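Local coordinates for protein 2-dehydropantoate 2-reductase (PDB 3HN2) that probably catalyses the NADPH-dependent reduction of ketopantoate to pantoate, a step of pantothenate biosynthesis, at residues Ala273-Pro278 and Met294-Leu299. Sequence-based numbering, arbitrary orientation.
Sequences AIFRTP and MLATLL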
# COMPACT_ATOMS: atom_id res chain seq x y z
N ALA A 273 -9.35 -21.23 10.86
CA ALA A 273 -7.95 -20.84 11.06
C ALA A 273 -7.72 -19.34 11.30
O ALA A 273 -6.92 -18.97 12.15
CB ALA A 273 -7.11 -21.31 9.89
N ILE A 274 -8.42 -18.48 10.55
CA ILE A 274 -8.25 -17.03 10.71
C ILE A 274 -8.90 -16.49 12.00
O ILE A 274 -8.32 -15.63 12.67
CB ILE A 274 -8.74 -16.26 9.44
CG1 ILE A 274 -7.92 -16.68 8.21
CG2 ILE A 274 -8.63 -14.75 9.63
CD1 ILE A 274 -8.59 -16.35 6.88
N PHE A 275 -10.08 -17.01 12.36
CA PHE A 275 -10.87 -16.44 13.45
C PHE A 275 -11.01 -17.32 14.69
O PHE A 275 -10.70 -16.89 15.80
CB PHE A 275 -12.27 -16.07 12.97
CG PHE A 275 -12.30 -14.92 12.01
CD1 PHE A 275 -12.50 -13.63 12.46
CD2 PHE A 275 -12.18 -15.14 10.64
CE1 PHE A 275 -12.56 -12.56 11.57
CE2 PHE A 275 -12.24 -14.08 9.74
CZ PHE A 275 -12.42 -12.79 10.21
N ARG A 276 -11.49 -18.55 14.50
CA ARG A 276 -11.86 -19.39 15.65
C ARG A 276 -10.66 -19.92 16.44
O ARG A 276 -10.72 -20.02 17.66
CB ARG A 276 -12.83 -20.51 15.26
CG ARG A 276 -14.25 -20.03 14.95
CD ARG A 276 -14.95 -19.49 16.20
NE ARG A 276 -16.26 -18.91 15.92
CZ ARG A 276 -16.93 -18.14 16.77
NH1 ARG A 276 -16.40 -17.85 17.96
NH2 ARG A 276 -18.13 -17.64 16.44
N THR A 277 -9.58 -20.22 15.72
CA THR A 277 -8.30 -20.64 16.33
C THR A 277 -7.62 -19.51 17.15
O THR A 277 -7.24 -19.77 18.30
CB THR A 277 -7.31 -21.27 15.29
OG1 THR A 277 -7.97 -22.31 14.56
CG2 THR A 277 -6.09 -21.84 15.96
N PRO A 278 -7.44 -18.29 16.58
CA PRO A 278 -6.96 -17.20 17.43
C PRO A 278 -7.85 -16.88 18.62
O PRO A 278 -7.33 -16.66 19.72
CB PRO A 278 -6.90 -16.01 16.47
CG PRO A 278 -6.61 -16.64 15.18
CD PRO A 278 -7.52 -17.84 15.18
N MET A 294 -17.97 -11.52 17.56
CA MET A 294 -19.11 -11.07 16.80
C MET A 294 -18.85 -11.26 15.31
O MET A 294 -19.68 -11.85 14.61
CB MET A 294 -19.39 -9.61 17.12
CG MET A 294 -20.67 -9.08 16.55
SD MET A 294 -21.08 -7.50 17.27
CE MET A 294 -22.23 -6.95 16.02
N LEU A 295 -17.68 -10.82 14.84
CA LEU A 295 -17.27 -10.99 13.44
C LEU A 295 -17.26 -12.45 12.98
O LEU A 295 -17.95 -12.80 12.01
CB LEU A 295 -15.91 -10.34 13.20
CG LEU A 295 -15.49 -10.03 11.75
CD1 LEU A 295 -16.66 -9.60 10.89
CD2 LEU A 295 -14.43 -8.94 11.77
N ALA A 296 -16.52 -13.31 13.69
CA ALA A 296 -16.45 -14.74 13.37
C ALA A 296 -17.84 -15.33 13.22
O ALA A 296 -18.13 -16.01 12.22
CB ALA A 296 -15.66 -15.51 14.46
N THR A 297 -18.71 -15.02 14.20
CA THR A 297 -20.07 -15.52 14.24
C THR A 297 -20.95 -14.98 13.10
O THR A 297 -21.60 -15.77 12.39
CB THR A 297 -20.75 -15.21 15.58
OG1 THR A 297 -19.81 -15.30 16.64
CG2 THR A 297 -21.88 -16.17 15.83
N LEU A 298 -20.98 -13.65 12.92
CA LEU A 298 -21.74 -13.04 11.82
C LEU A 298 -21.25 -13.58 10.49
O LEU A 298 -21.99 -13.59 9.50
CB LEU A 298 -21.56 -11.51 11.80
CG LEU A 298 -22.28 -10.66 12.83
CD1 LEU A 298 -21.66 -9.29 12.86
CD2 LEU A 298 -23.77 -10.58 12.53
N LEU A 299 -20.00 -14.03 10.47
CA LEU A 299 -19.44 -14.46 9.21
C LEU A 299 -19.84 -15.89 8.89
O LEU A 299 -20.03 -16.23 7.72
CB LEU A 299 -17.94 -14.21 9.20
CG LEU A 299 -17.17 -13.93 7.91
CD1 LEU A 299 -17.93 -13.10 6.87
CD2 LEU A 299 -15.93 -13.22 8.35
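Ala296 sits at the middle of this helix-helix contact, its methyl wedged between the neighbouring side chains Phe275 and Arg276. CB of Ala296 lies 3.7 Å from CB of Phe275 and meets the guanidinium of Arg276 over one face, 3.6 Å above the plane and offset toward its rim. From there the Phe275 ring meets two leucines of 294-299, both obliquely and from the same side: CE1 approaches CG of Leu295 at 3.9 Å, whereas CE2 and the tip atom CZ rest on CD2 of Leu299. Both leucines carry CG anti to the backbone N, and the side chains of Phe275 and Leu299 cross at about a right angle. The segments belong to helices 271-284 and 290-302 of the all-helical C-terminal domain of ketopantoate reductases; the axes of 273-278 and 294-299 approach to 9.6 Å, with 129° between their N-to-C directions. With only a methyl at Ala296, its CA can lie 5.8 Å from CA of Phe275. On the other flank of Ala296, Arg276 bends at chi2 (-67°), so that its otherwise extended end passes across the methyl and NH2 arrives 2.9 Å from OG1 of Thr297, which lies at the guanidinium edge. This hydrogen bond is weak, its N-H...O angle being only 127°; the stronger partner of NH2 is Glu300, through a salt bridge, while the Thr297 hydroxyl also bonds to the carbonyl of Glu293. Helix 271-284 has a wider pi-type turn at 273-276 and a kink at Pro278, whose N lacks a bond to the preceding turn. Behind the apolar side, Phe275 packs on Ile191 of helix 179-200, and Met259 touches both Phe275 and Leu299.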